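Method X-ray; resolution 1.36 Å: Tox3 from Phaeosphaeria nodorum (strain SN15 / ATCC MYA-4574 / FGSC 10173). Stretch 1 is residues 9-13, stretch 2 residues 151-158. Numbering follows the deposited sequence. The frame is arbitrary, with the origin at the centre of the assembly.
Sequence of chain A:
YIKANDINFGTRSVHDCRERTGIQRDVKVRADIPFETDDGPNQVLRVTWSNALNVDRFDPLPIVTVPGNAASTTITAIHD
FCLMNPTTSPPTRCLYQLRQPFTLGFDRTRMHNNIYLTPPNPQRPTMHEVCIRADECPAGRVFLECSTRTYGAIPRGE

Stretch 1 (9-13) FGTRS
Stretch 2 (151-158) YGAIPRGE

Residues 9-13 form a strand that pairs antiparallel with the strand that runs through Tyr151 and Gly152. The axes approach to 4.6 Å, and the N-to-C directions differ by 146°. Arg12 faces Gly152 as a hydrogen-bonded pair, CA to CA 5.5 Å. Arg12 N donates to Gly152 O at 2.8 Å, and Gly152 N donates to Arg12 O at 2.9 Å. Ser13 faces Tyr151 as a non-hydrogen-bonded pair, CA to CA 4.0 Å. Gly152 is almost fully extended, phi/psi 175/-175; Arg12 is at -101/145.

Ser13 (chi1 p) and Tyr151 (chi1 p, chi2 -83°) share one face of the sheet. Ser13 CB lies 3.9 Å from Tyr151 CB, but the tyrosine ring leads away. Thr11 (chi1 m) points away from the second stretch, yet its CA makes a CA-H...O contact of 3.4 Å with Gly152 O.

Gly10 O and Ile154 N are 3.8 Å apart, too far for a direct hydrogen bond. One water bridges the gap, donating to Gly10 O at 2.6 Å and accepting from Ile154 N at 2.9 Å. Gly10 also leaves room for Ile154: an ideal CB on Gly10 would lie 2.9 Å from Ile154 CD1, a clash. Ile154 is m,t, and its CG1 packs 3.7 Å from Arg12 N.

Arg12 leaves the opposite face from Ser13. Its t,t,m chain, with chi4 173°, carries the guanidinium along the second stretch to Glu158. Arg12 NH2 forms a salt bridge with Glu158 OE1 at 2.8 Å; Arg12 NH1 also donates to Glu158 OE1, at 3.2 Å. The carboxylate oxygen sits at the guanidinium edge, where the N-H groups point. Pro155 CD covers one face, 3.6 Å from Arg12 NH1.

A type II turn, Pro155 to Glu158, closes with Glu158 N to Pro155 O at 3.0 Å. Gly157 is at 89/-6, a conformation suited to glycine. Glu158 is m,t with chi3 13° and points toward the first strand.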

# COMPACT_ATOMS: atom_id res chain seq x y z
N PHE A 9 6.08 -0.76 6.85
CA PHE A 9 5.26 -1.94 6.62
C PHE A 9 5.53 -2.48 5.23
O PHE A 9 5.94 -1.74 4.32
CB PHE A 9 3.76 -1.58 6.67
CG PHE A 9 3.33 -0.96 7.97
CD1 PHE A 9 3.46 -1.66 9.17
CD2 PHE A 9 2.85 0.33 8.00
CE1 PHE A 9 3.06 -1.07 10.38
CE2 PHE A 9 2.45 0.90 9.20
CZ PHE A 9 2.55 0.20 10.38
N GLY A 10 5.28 -3.77 5.05
CA GLY A 10 5.43 -4.35 3.74
C GLY A 10 4.50 -5.54 3.58
O GLY A 10 4.33 -6.33 4.52
N THR A 11 3.91 -5.69 2.40
CA THR A 11 3.05 -6.83 2.09
C THR A 11 3.45 -7.40 0.74
O THR A 11 3.58 -6.66 -0.25
CB THR A 11 1.58 -6.41 2.12
OG1 THR A 11 1.30 -5.87 3.42
CG2 THR A 11 0.66 -7.59 1.82
N ARG A 12 3.62 -8.71 0.70
CA ARG A 12 3.84 -9.45 -0.53
C ARG A 12 2.52 -10.10 -0.92
O ARG A 12 1.77 -10.58 -0.06
CB ARG A 12 4.90 -10.55 -0.27
CG ARG A 12 5.09 -11.57 -1.39
CD ARG A 12 6.33 -12.43 -1.16
NE ARG A 12 7.54 -11.60 -1.12
CZ ARG A 12 8.75 -12.05 -0.80
NH1 ARG A 12 8.91 -13.33 -0.48
NH2 ARG A 12 9.79 -11.23 -0.81
N SER A 13 2.26 -10.19 -2.22
CA SER A 13 1.04 -10.85 -2.66
C SER A 13 1.27 -11.53 -4.00
O SER A 13 2.21 -11.20 -4.73
CB SER A 13 -0.12 -9.86 -2.79
OG SER A 13 0.16 -8.83 -3.73
N TYR A 151 -1.44 -13.57 0.24
CA TYR A 151 -0.78 -12.33 0.63
C TYR A 151 -0.24 -12.51 2.04
O TYR A 151 -0.72 -13.37 2.80
CB TYR A 151 -1.70 -11.11 0.53
CG TYR A 151 -2.89 -11.18 1.43
CD1 TYR A 151 -4.02 -11.87 1.07
CD2 TYR A 151 -2.89 -10.54 2.68
CE1 TYR A 151 -5.12 -11.95 1.91
CE2 TYR A 151 -4.01 -10.63 3.53
CZ TYR A 151 -5.10 -11.33 3.11
OH TYR A 151 -6.23 -11.44 3.91
N GLY A 152 0.75 -11.71 2.41
CA GLY A 152 1.31 -11.83 3.75
C GLY A 152 2.50 -10.92 3.92
O GLY A 152 2.80 -10.11 3.04
N ALA A 153 3.14 -11.03 5.08
CA ALA A 153 4.29 -10.19 5.38
C ALA A 153 5.47 -10.53 4.48
O ALA A 153 5.60 -11.65 3.98
CB ALA A 153 4.69 -10.41 6.84
N ILE A 154 6.33 -9.55 4.25
CA ILE A 154 7.57 -9.80 3.52
C ILE A 154 8.59 -10.39 4.49
O ILE A 154 8.80 -9.81 5.57
CB ILE A 154 8.09 -8.51 2.91
CG1 ILE A 154 7.09 -7.97 1.88
CG2 ILE A 154 9.45 -8.76 2.25
CD1 ILE A 154 7.50 -6.60 1.30
N PRO A 155 9.21 -11.53 4.18
CA PRO A 155 10.19 -12.11 5.11
C PRO A 155 11.30 -11.13 5.44
O PRO A 155 11.75 -10.35 4.60
CB PRO A 155 10.72 -13.33 4.34
CG PRO A 155 9.63 -13.69 3.38
CD PRO A 155 8.99 -12.37 2.99
N ARG A 156 11.75 -11.17 6.69
CA ARG A 156 12.74 -10.20 7.15
C ARG A 156 14.02 -10.32 6.33
O ARG A 156 14.49 -11.43 6.05
CB ARG A 156 13.04 -10.43 8.63
CG ARG A 156 14.00 -9.42 9.22
CD ARG A 156 13.74 -9.22 10.70
NE ARG A 156 12.75 -8.17 10.93
CZ ARG A 156 11.52 -8.38 11.40
NH1 ARG A 156 11.12 -9.60 11.72
NH2 ARG A 156 10.69 -7.36 11.57
N GLY A 157 14.57 -9.18 5.94
CA GLY A 157 15.74 -9.14 5.09
C GLY A 157 15.46 -9.13 3.61
O GLY A 157 16.40 -8.99 2.82
N GLU A 158 14.20 -9.28 3.20
CA GLU A 158 13.85 -9.32 1.78
C GLU A 158 13.24 -8.01 1.26
O GLU A 158 12.83 -7.15 2.04
CB GLU A 158 12.91 -10.49 1.49
CG GLU A 158 13.49 -11.86 1.83
CD GLU A 158 12.77 -13.00 1.13
OE1 GLU A 158 11.98 -12.73 0.20
OE2 GLU A 158 13.00 -14.17 1.51
O HOH W 1 6.21 -7.31 6.05